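Mycolic acid synthase (Mycobacterium tuberculosis, PDB 1L1E) probably converts the proximal double bond of alpha mycolic acids into a cyclopropane ring, taking the methylene carbon from S-adenosyl-L-methionine. Local coordinates at residues L165-V170 with V280-L285; M66-I71 with R132-G137; I169-F174 with G202-S207. All coordinates share one frame; numbering follows the deposited sequence.

Contact 1 (L165-V170 with V280-L285); sequences LLHTIV and VDQFTL. With CO3 (carbonate ion), chain C.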
loop_
_atom_site.group_PDB
_atom_site.type_symbol
_atom_site.label_atom_id
_atom_site.label_comp_id
_atom_site.label_asym_id
_atom_site.label_seq_id
_atom_site.Cartn_x
_atom_site.Cartn_y
_atom_site.Cartn_z
ATOM N N LEU A 165 -5.825 9.784 -1.822
ATOM C CA LEU A 165 -5.314 8.904 -2.858
ATOM C C LEU A 165 -5.362 7.545 -2.191
ATOM O O LEU A 165 -4.649 7.306 -1.221
ATOM C CB LEU A 165 -3.869 9.249 -3.237
ATOM C CG LEU A 165 -3.220 8.434 -4.375
ATOM C CD1 LEU A 165 -2.935 7.016 -3.921
ATOM C CD2 LEU A 165 -4.137 8.432 -5.608
ATOM N N LEU A 166 -6.214 6.667 -2.707
ATOM C CA LEU A 166 -6.383 5.330 -2.169
ATOM C C LEU A 166 -5.754 4.367 -3.173
ATOM O O LEU A 166 -6.226 4.253 -4.294
ATOM C CB LEU A 166 -7.882 5.019 -2.033
ATOM C CG LEU A 166 -8.411 4.092 -0.937
ATOM C CD1 LEU A 166 -9.673 3.386 -1.450
ATOM C CD2 LEU A 166 -7.375 3.083 -0.532
ATOM N N HIS A 167 -4.699 3.680 -2.752
ATOM C CA HIS A 167 -3.977 2.732 -3.587
ATOM C C HIS A 167 -4.197 1.356 -2.969
ATOM O O HIS A 167 -3.858 1.127 -1.808
ATOM C CB HIS A 167 -2.494 3.146 -3.609
ATOM C CG HIS A 167 -1.555 2.086 -4.088
ATOM N ND1 HIS A 167 -0.467 2.376 -4.883
ATOM C CD2 HIS A 167 -1.483 0.761 -3.823
ATOM C CE1 HIS A 167 0.235 1.276 -5.082
ATOM N NE2 HIS A 167 -0.360 0.282 -4.450
ATOM N N THR A 168 -4.775 0.442 -3.743
ATOM C CA THR A 168 -5.076 -0.887 -3.229
ATOM C C THR A 168 -5.226 -1.938 -4.317
ATOM O O THR A 168 -5.531 -1.619 -5.465
ATOM C CB THR A 168 -6.411 -0.862 -2.439
ATOM O OG1 THR A 168 -6.284 0.032 -1.327
ATOM C CG2 THR A 168 -6.774 -2.243 -1.936
ATOM N N ILE A 169 -4.997 -3.186 -3.926
ATOM C CA ILE A 169 -5.147 -4.334 -4.796
ATOM C C ILE A 169 -6.653 -4.443 -5.025
ATOM O O ILE A 169 -7.441 -4.196 -4.112
ATOM C CB ILE A 169 -4.639 -5.636 -4.091
ATOM C CG1 ILE A 169 -3.108 -5.655 -4.081
ATOM C CG2 ILE A 169 -5.201 -6.889 -4.775
ATOM C CD1 ILE A 169 -2.519 -6.718 -3.164
ATOM N N VAL A 170 -7.049 -4.786 -6.242
ATOM C CA VAL A 170 -8.482 -4.958 -6.563
ATOM C C VAL A 170 -8.668 -6.171 -7.464
ATOM O O VAL A 170 -7.724 -6.632 -8.113
ATOM C CB VAL A 170 -9.035 -3.730 -7.291
ATOM C CG1 VAL A 170 -8.955 -2.450 -6.457
ATOM C CG2 VAL A 170 -8.300 -3.436 -8.599
ATOM N N VAL A 280 -4.100 -3.698 -9.415
ATOM C CA VAL A 280 -3.769 -2.719 -8.377
ATOM C C VAL A 280 -4.171 -1.368 -8.956
ATOM O O VAL A 280 -3.684 -0.966 -10.015
ATOM C CB VAL A 280 -2.267 -2.701 -8.041
ATOM C CG1 VAL A 280 -1.950 -1.506 -7.141
ATOM C CG2 VAL A 280 -1.880 -3.984 -7.330
ATOM N N ASP A 281 -5.062 -0.674 -8.254
ATOM C CA ASP A 281 -5.569 0.611 -8.704
ATOM C C ASP A 281 -5.302 1.747 -7.720
ATOM O O ASP A 281 -5.220 1.536 -6.506
ATOM C CB ASP A 281 -7.082 0.529 -8.921
ATOM C CG ASP A 281 -7.472 -0.043 -10.290
ATOM O OD1 ASP A 281 -6.597 -0.526 -11.031
ATOM O OD2 ASP A 281 -8.679 -0.012 -10.613
ATOM N N GLN A 282 -5.173 2.950 -8.260
ATOM C CA GLN A 282 -4.986 4.135 -7.447
ATOM C C GLN A 282 -6.241 4.951 -7.721
ATOM O O GLN A 282 -6.493 5.356 -8.862
ATOM C CB GLN A 282 -3.744 4.934 -7.877
ATOM C CG GLN A 282 -2.381 4.287 -7.569
ATOM C CD GLN A 282 -1.256 5.327 -7.459
ATOM O OE1 GLN A 282 -1.327 6.399 -8.063
ATOM N NE2 GLN A 282 -0.216 5.009 -6.688
ATOM N N PHE A 283 -7.039 5.168 -6.678
ATOM C CA PHE A 283 -8.269 5.935 -6.805
ATOM C C PHE A 283 -8.078 7.324 -6.239
ATOM O O PHE A 283 -7.643 7.484 -5.098
ATOM C CB PHE A 283 -9.421 5.283 -6.030
ATOM C CG PHE A 283 -9.746 3.881 -6.463
ATOM C CD1 PHE A 283 -9.060 2.800 -5.933
ATOM C CD2 PHE A 283 -10.775 3.641 -7.376
ATOM C CE1 PHE A 283 -9.391 1.492 -6.296
ATOM C CE2 PHE A 283 -11.114 2.340 -7.744
ATOM C CZ PHE A 283 -10.424 1.263 -7.203
ATOM N N THR A 284 -8.395 8.333 -7.035
ATOM C CA THR A 284 -8.301 9.685 -6.551
ATOM C C THR A 284 -9.732 10.045 -6.182
ATOM O O THR A 284 -10.633 9.998 -7.023
ATOM C CB THR A 284 -7.772 10.648 -7.625
ATOM O OG1 THR A 284 -6.469 10.220 -8.054
ATOM C CG2 THR A 284 -7.668 12.058 -7.047
ATOM N N LEU A 285 -9.940 10.376 -4.917
ATOM C CA LEU A 285 -11.269 10.725 -4.435
ATOM C C LEU A 285 -11.312 12.153 -3.895
ATOM O O LEU A 285 -10.490 12.538 -3.063
ATOM C CB LEU A 285 -11.681 9.749 -3.335
ATOM C CG LEU A 285 -11.364 8.277 -3.603
ATOM C CD1 LEU A 285 -11.697 7.474 -2.371
ATOM C CD2 LEU A 285 -12.134 7.779 -4.805
HETATM C C CO3 C . -0.293 -2.848 -2.876
HETATM O O1 CO3 C . -1.678 -2.293 -2.770
HETATM O O2 CO3 C . 0.027 -4.018 -2.254
HETATM O O3 CO3 C . 0.635 -2.185 -3.603
#

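Contact 2 (M66-I71 with R132-G137); sequences MTLLDI and RIVSIG. With SAH (S-adenosyl-L-homocysteine), chain D.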
loop_
_atom_site.group_PDB
_atom_site.type_symbol
_atom_site.label_atom_id
_atom_site.label_comp_id
_atom_site.label_asym_id
_atom_site.label_seq_id
_atom_site.Cartn_x
_atom_site.Cartn_y
_atom_site.Cartn_z
ATOM N N MET A 66 0.807 22.544 4.170
ATOM C CA MET A 66 -0.372 21.699 4.377
ATOM C C MET A 66 0.004 20.535 5.284
ATOM O O MET A 66 1.184 20.271 5.522
ATOM C CB MET A 66 -0.869 21.088 3.061
ATOM C CG MET A 66 -1.540 22.008 2.053
ATOM S SD MET A 66 -1.996 20.998 0.591
ATOM C CE MET A 66 -2.898 22.218 -0.377
ATOM N N THR A 67 -1.012 19.828 5.769
ATOM C CA THR A 67 -0.807 18.662 6.615
ATOM C C THR A 67 -1.289 17.446 5.823
ATOM O O THR A 67 -2.375 17.456 5.244
ATOM C CB THR A 67 -1.618 18.760 7.930
ATOM O OG1 THR A 67 -1.281 19.973 8.620
ATOM C CG2 THR A 67 -1.314 17.564 8.835
ATOM N N LEU A 68 -0.462 16.411 5.778
ATOM C CA LEU A 68 -0.808 15.190 5.081
ATOM C C LEU A 68 -0.902 14.043 6.074
ATOM O O LEU A 68 -0.055 13.912 6.956
ATOM C CB LEU A 68 0.250 14.852 4.028
ATOM C CG LEU A 68 0.232 13.385 3.567
ATOM C CD1 LEU A 68 -0.985 13.135 2.676
ATOM C CD2 LEU A 68 1.535 13.058 2.823
ATOM N N LEU A 69 -1.950 13.235 5.931
ATOM C CA LEU A 69 -2.160 12.057 6.759
ATOM C C LEU A 69 -1.844 10.822 5.920
ATOM O O LEU A 69 -2.382 10.657 4.815
ATOM C CB LEU A 69 -3.623 11.957 7.223
ATOM C CG LEU A 69 -3.996 10.623 7.874
ATOM C CD1 LEU A 69 -3.236 10.439 9.175
ATOM C CD2 LEU A 69 -5.508 10.573 8.121
ATOM N N ASP A 70 -0.979 9.963 6.441
ATOM C CA ASP A 70 -0.621 8.723 5.760
ATOM C C ASP A 70 -1.273 7.599 6.545
ATOM O O ASP A 70 -0.844 7.296 7.657
ATOM C CB ASP A 70 0.885 8.481 5.775
ATOM C CG ASP A 70 1.287 7.288 4.914
ATOM O OD1 ASP A 70 0.510 6.308 4.850
ATOM O OD2 ASP A 70 2.379 7.321 4.307
ATOM N N ILE A 71 -2.304 6.987 5.976
ATOM C CA ILE A 71 -2.971 5.888 6.656
ATOM C C ILE A 71 -2.303 4.563 6.322
ATOM O O ILE A 71 -2.421 4.065 5.204
ATOM C CB ILE A 71 -4.469 5.848 6.301
ATOM C CG1 ILE A 71 -5.128 7.141 6.785
ATOM C CG2 ILE A 71 -5.121 4.626 6.956
ATOM C CD1 ILE A 71 -6.658 7.166 6.685
ATOM N N ARG A 132 -5.013 16.670 3.269
ATOM C CA ARG A 132 -5.017 15.608 2.272
ATOM C C ARG A 132 -4.713 14.283 2.943
ATOM O O ARG A 132 -4.222 14.251 4.074
ATOM C CB ARG A 132 -3.944 15.891 1.207
ATOM C CG ARG A 132 -4.062 17.249 0.513
ATOM C CD ARG A 132 -5.286 17.307 -0.379
ATOM N NE ARG A 132 -5.278 18.462 -1.278
ATOM C CZ ARG A 132 -5.751 19.670 -0.973
ATOM N NH1 ARG A 132 -6.287 19.909 0.217
ATOM N NH2 ARG A 132 -5.693 20.645 -1.866
ATOM N N ILE A 133 -4.987 13.192 2.230
ATOM C CA ILE A 133 -4.757 11.851 2.758
ATOM C C ILE A 133 -4.192 10.941 1.683
ATOM O O ILE A 133 -4.541 11.056 0.504
ATOM C CB ILE A 133 -6.072 11.222 3.268
ATOM C CG1 ILE A 133 -6.610 12.007 4.457
ATOM C CG2 ILE A 133 -5.844 9.755 3.674
ATOM C CD1 ILE A 133 -8.010 11.547 4.881
ATOM N N VAL A 134 -3.308 10.044 2.096
ATOM C CA VAL A 134 -2.712 9.079 1.191
ATOM C C VAL A 134 -2.719 7.736 1.922
ATOM O O VAL A 134 -2.375 7.661 3.108
ATOM C CB VAL A 134 -1.247 9.470 0.823
ATOM C CG1 VAL A 134 -0.364 9.488 2.083
ATOM C CG2 VAL A 134 -0.690 8.489 -0.200
ATOM N N SER A 135 -3.129 6.681 1.228
ATOM C CA SER A 135 -3.165 5.347 1.820
ATOM C C SER A 135 -2.724 4.356 0.748
ATOM O O SER A 135 -3.423 4.150 -0.243
ATOM C CB SER A 135 -4.573 5.001 2.300
ATOM O OG SER A 135 -4.564 3.764 2.998
ATOM N N ILE A 136 -1.562 3.749 0.952
ATOM C CA ILE A 136 -1.006 2.834 -0.028
ATOM C C ILE A 136 -0.787 1.438 0.526
ATOM O O ILE A 136 0.065 1.236 1.389
ATOM C CB ILE A 136 0.348 3.394 -0.561
ATOM C CG1 ILE A 136 0.117 4.741 -1.241
ATOM C CG2 ILE A 136 0.980 2.430 -1.543
ATOM C CD1 ILE A 136 1.416 5.495 -1.551
ATOM N N GLY A 137 -1.560 0.480 0.020
ATOM C CA GLY A 137 -1.430 -0.897 0.446
ATOM C C GLY A 137 -1.921 -1.194 1.851
ATOM O O GLY A 137 -1.500 -2.186 2.459
HETATM N N SAH D . 2.030 2.295 2.981
HETATM C CA SAH D . 3.305 1.639 3.277
HETATM C CB SAH D . 3.075 0.326 4.057
HETATM C CG SAH D . 2.153 -0.707 3.401
HETATM S SD SAH D . 1.943 -2.208 4.371
HETATM C C SAH D . 4.072 1.332 1.980
HETATM O O SAH D . 3.564 1.678 0.909
HETATM O OXT SAH D . 5.151 0.726 2.053
HETATM C "C5'" SAH D . 0.351 -1.871 5.198
HETATM C "C4'" SAH D . 0.389 -0.754 6.248
HETATM O "O4'" SAH D . -0.944 -0.345 6.671
HETATM C "C3'" SAH D . 1.107 -1.156 7.535
HETATM O "O3'" SAH D . 1.833 0.002 8.007
HETATM C "C2'" SAH D . -0.019 -1.522 8.464
HETATM O "O2'" SAH D . 0.395 -1.527 9.832
HETATM C "C1'" SAH D . -1.026 -0.468 8.115
HETATM N N9 SAH D . -2.412 -0.775 8.533
HETATM C C8 SAH D . -3.172 -1.885 8.351
HETATM N N7 SAH D . -4.374 -1.865 8.825
HETATM C C5 SAH D . -4.450 -0.601 9.396
HETATM C C6 SAH D . -5.482 0.105 10.096
HETATM N N6 SAH D . -6.694 -0.419 10.332
HETATM N N1 SAH D . -5.203 1.384 10.540
HETATM C C2 SAH D . -3.982 1.923 10.302
HETATM N N3 SAH D . -2.940 1.357 9.656
HETATM C C4 SAH D . -3.245 0.082 9.227
HETATM O O HOH W 1 -0.189 4.605 3.091
#

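Contact 3 (I169-F174 with G202-S207); sequences IVRPTF and GGWLPS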
loop_
_atom_site.group_PDB
_atom_site.type_symbol
_atom_site.label_atom_id
_atom_site.label_comp_id
_atom_site.label_asym_id
_atom_site.label_seq_id
_atom_site.Cartn_x
_atom_site.Cartn_y
_atom_site.Cartn_z
ATOM N N ILE A 169 -4.997 -3.186 -3.926
ATOM C CA ILE A 169 -5.147 -4.334 -4.796
ATOM C C ILE A 169 -6.653 -4.443 -5.025
ATOM O O ILE A 169 -7.441 -4.196 -4.112
ATOM C CB ILE A 169 -4.639 -5.636 -4.091
ATOM C CG1 ILE A 169 -3.108 -5.655 -4.081
ATOM C CG2 ILE A 169 -5.201 -6.889 -4.775
ATOM C CD1 ILE A 169 -2.519 -6.718 -3.164
ATOM N N VAL A 170 -7.049 -4.786 -6.242
ATOM C CA VAL A 170 -8.482 -4.958 -6.563
ATOM C C VAL A 170 -8.668 -6.171 -7.464
ATOM O O VAL A 170 -7.724 -6.632 -8.113
ATOM C CB VAL A 170 -9.035 -3.730 -7.291
ATOM C CG1 VAL A 170 -8.955 -2.450 -6.457
ATOM C CG2 VAL A 170 -8.300 -3.436 -8.599
ATOM N N ARG A 171 -9.887 -6.666 -7.480
ATOM C CA ARG A 171 -10.242 -7.821 -8.314
ATOM C C ARG A 171 -10.741 -7.315 -9.664
ATOM O O ARG A 171 -11.600 -6.422 -9.733
ATOM C CB ARG A 171 -11.315 -8.653 -7.621
ATOM C CG ARG A 171 -10.799 -9.334 -6.353
ATOM C CD ARG A 171 -11.856 -9.430 -5.257
ATOM N NE ARG A 171 -12.684 -10.637 -5.373
ATOM C CZ ARG A 171 -13.233 -11.269 -4.330
ATOM N NH1 ARG A 171 -13.053 -10.822 -3.080
ATOM N NH2 ARG A 171 -13.988 -12.370 -4.437
ATOM N N PRO A 172 -10.246 -7.848 -10.789
ATOM C CA PRO A 172 -10.656 -7.367 -12.096
ATOM C C PRO A 172 -12.152 -7.467 -12.258
ATOM O O PRO A 172 -12.779 -8.389 -11.647
ATOM C CB PRO A 172 -9.897 -8.244 -13.061
ATOM C CG PRO A 172 -9.041 -9.202 -12.246
ATOM C CD PRO A 172 -9.269 -8.936 -10.791
ATOM N N THR A 173 -12.665 -6.533 -13.051
ATOM C CA THR A 173 -14.101 -6.432 -13.369
ATOM C C THR A 173 -14.486 -7.516 -14.364
ATOM O O THR A 173 -13.628 -8.258 -14.864
ATOM C CB THR A 173 -14.416 -5.076 -14.009
ATOM O OG1 THR A 173 -15.824 -4.916 -14.139
ATOM C CG2 THR A 173 -13.813 -4.918 -15.406
ATOM N N PHE A 174 -15.773 -7.586 -14.635
ATOM C CA PHE A 174 -16.283 -8.574 -15.575
ATOM C C PHE A 174 -15.894 -8.205 -16.997
ATOM O O PHE A 174 -16.534 -7.354 -17.633
ATOM C CB PHE A 174 -17.798 -8.697 -15.527
ATOM C CG PHE A 174 -18.283 -9.836 -16.427
ATOM C CD1 PHE A 174 -17.984 -11.163 -16.093
ATOM C CD2 PHE A 174 -19.010 -9.555 -17.590
ATOM C CE1 PHE A 174 -18.413 -12.208 -16.919
ATOM C CE2 PHE A 174 -19.439 -10.601 -18.416
ATOM C CZ PHE A 174 -19.141 -11.927 -18.081
ATOM N N GLY A 202 -7.595 -11.399 8.086
ATOM C CA GLY A 202 -8.691 -10.514 8.438
ATOM C C GLY A 202 -8.851 -9.424 7.396
ATOM O O GLY A 202 -9.578 -8.449 7.598
ATOM N N GLY A 203 -8.163 -9.595 6.275
ATOM C CA GLY A 203 -8.228 -8.617 5.209
ATOM C C GLY A 203 -9.270 -8.956 4.162
ATOM O O GLY A 203 -10.153 -9.782 4.394
ATOM N N TRP A 204 -9.159 -8.333 2.994
ATOM C CA TRP A 204 -10.128 -8.566 1.933
ATOM C C TRP A 204 -9.697 -7.831 0.677
ATOM O O TRP A 204 -9.132 -6.744 0.755
ATOM C CB TRP A 204 -11.501 -8.072 2.402
ATOM C CG TRP A 204 -12.631 -8.339 1.460
ATOM C CD1 TRP A 204 -13.180 -7.468 0.560
ATOM C CD2 TRP A 204 -13.360 -9.564 1.330
ATOM N NE1 TRP A 204 -14.210 -8.075 -0.115
ATOM C CE2 TRP A 204 -14.341 -9.361 0.338
ATOM C CE3 TRP A 204 -13.279 -10.812 1.958
ATOM C CZ2 TRP A 204 -15.237 -10.363 -0.043
ATOM C CZ3 TRP A 204 -14.174 -11.812 1.575
ATOM C CH2 TRP A 204 -15.137 -11.577 0.585
ATOM N N LEU A 205 -9.933 -8.443 -0.483
ATOM C CA LEU A 205 -9.587 -7.820 -1.765
ATOM C C LEU A 205 -10.901 -7.331 -2.354
ATOM O O LEU A 205 -11.782 -8.126 -2.669
ATOM C CB LEU A 205 -8.929 -8.843 -2.700
ATOM C CG LEU A 205 -7.634 -9.458 -2.154
ATOM C CD1 LEU A 205 -7.008 -10.378 -3.198
ATOM C CD2 LEU A 205 -6.664 -8.338 -1.786
ATOM N N PRO A 206 -11.057 -6.013 -2.503
ATOM C CA PRO A 206 -12.302 -5.482 -3.054
ATOM C C PRO A 206 -12.388 -5.472 -4.567
ATOM O O PRO A 206 -11.366 -5.521 -5.264
ATOM C CB PRO A 206 -12.339 -4.070 -2.496
ATOM C CG PRO A 206 -10.894 -3.678 -2.581
ATOM C CD PRO A 206 -10.190 -4.917 -2.028
ATOM N N SER A 207 -13.626 -5.427 -5.055
ATOM C CA SER A 207 -13.910 -5.342 -6.469
ATOM C C SER A 207 -13.945 -3.841 -6.710
ATOM O O SER A 207 -14.136 -3.061 -5.764
ATOM C CB SER A 207 -15.291 -5.945 -6.794
ATOM O OG SER A 207 -16.352 -5.102 -6.348
#

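Contact 1 (L165-V170 with V280-L285)
Leu166 with Phe283 and Thr168 with Asp281 are the hydrogen-bonded pairs of two antiparallel strands, each pair joined by two N-H...O bonds, of which Phe283 N to Leu166 O is the shortest at 2.7 Å. Leu165-Thr284, His167-Gln282 and Ile169-Val280 are the alternating non-hydrogen-bonded pairs. In the Rossmann-like methyltransferase sheet, strand order 3-2-1-4-5-7-6, this joins strands five and seven, and 279-286 runs opposite to all the other strands. His167 carries the face it shares with Gln282 and Val280. Its imidazole is hydrogen-bonded at both nitrogens. Gln282 NE2 donates to ND1 over 3.2 Å, nearly straight at 168°; the bond lies near the plane of each group although ring and amide are turned 62° apart. The other end of that amide is engaged as well, Gln282 OE1 taking a bond from Lys59. On the far nitrogen, His167 NE2 donates to carbonate O3 over 2.8 Å, and Val280 CG1 approaches the same NE2 obliquely at 3.6 Å. The carbonate, probably from the crystallisation liquor, is also bound by Cys35 N; its place is consistent with the (bi)carbonate site proposed to take part in catalysis in related cyclopropane synthases. Beside it, Ile169 CG1 packs on Val280 CG2 at 3.9 Å. The opposite face mixes Leu166 and Phe283 with Thr168 and Asp281, and helix 208-216 packs on it through Ile208 and Val211. There Val170 and Phe283 meet tip to tip, CG1 at the ring edge 4.0 Å from CE1, while Val170 CG2 lies across the carboxylate of Asp281. Thr168 OG1 donates to His167 O over 2.7 Å, from above the carbonyl plane.

Contact 2 (M66-I71 with R132-G137)
Leu68 has CG anti to the backbone N (chi1 161°), and its second torsion, 73°, turns CD1 to within 3.7 Å of Val134 CG1, which sits between its own backbone N and carbonyl carbon. The same CG1 meets Asp70 CG at 3.9 Å, the two side chains crossing obliquely. On the opposite face of the sheet Leu69 and Ile133 run side by side, and Ile71 CD1 meets Ile133 CG2 at 4.1 Å, with Thr154 of helix 147-157 packing on both isoleucines. At the N-terminal end the extended Met66 chain lays CE over one face of the Arg132 guanidinium, nearest NH2 at 3.5 Å and displaced toward the rim. The polar atoms of this group have partners elsewhere: Arg132 NE is hydrogen-bonded to Leu60 O, and NH1 makes a long, weak ion pair with Asp161. The strand axes run 24° apart, and backbone bonds typical of parallel strands hold the pair, among them Val134 N to Leu69 O at 2.9 Å, whereas Arg132 N to Thr67 O is weak. Toward their C-terminal ends the strands are bridged by a water that accepts from Ile136 N at 2.7 Å and lies within reach of Asp70 OD1 and Ile71 O. Next to it, Ile136 O receives the amino group of S-adenosylhomocysteine, SAH N, at 2.7 Å. These are strands one and four of the class I methyltransferase fold, whose C-terminal ends border the cofactor; Leu68 to Ile71 lead into a glycine-rich turn consistent with a Rossmann-type cofactor-binding motif.

Contact 3 (I169-F174 with G202-S207)
Arg171 and Pro206 are joined by a backbone hydrogen bond, Arg171 N to Pro206 O at 2.9 Å. The same oxygen receives a CA-H...O contact from Val170 CA at 3.2 Å, so two consecutive residues share one acceptor. Alongside, Ile169 CG2, anti to the backbone N, crosses Leu205 obliquely and meets CD2 at 3.6 Å. Pro206 CD sits 3.5 Å from Ile169 O, a carbonyl oxygen buried here with no polar partner in the model. The Arg171 chain bends at its second and third torsions, and its guanidinium comes near Trp204; NH1 comes within 3.8 Å of CZ2, with the two planes 50° apart. A bond from Arg171 NH1 to Leu205 O is suggested, but the position of that oxygen is doubtful. In the methyltransferase fold this is where the fifth strand, 163-170, leaves the sheet and meets the loop that leads into helix 208-216. Ser207 is the N-cap of that helix, its OG accepting from Thr210 N. Further out, Trp204 is tied by its backbone to Glu140, whose OE2 accepts from Ile169 N, linking loop and strand through one residue. Pro206 packs on Phe139 and on Tyr147 at the start of helix 147-157, and Val170 is also backbone-bonded to Asp279 of strand 279-286.

From the N terminus, contact 2 comes first: it pairs strand 67-71 with strand 132-136 and closes a loop of 60 residues that holds strands 89-94 and 116-120, the outer part of this half of the sheet. It is complete before the others begin. Strand 163-170 then adds beside 132-136, with Leu165 N and His167 N probably bonded to Ile133 O and Ser135 O. Contacts 1 and 3 both start from this strand and share Ile169 and Val170. Contact 3 closes the shorter loop, at 202-207, within the much longer span that contact 1 completes at strand 279-286. No pair crosses another.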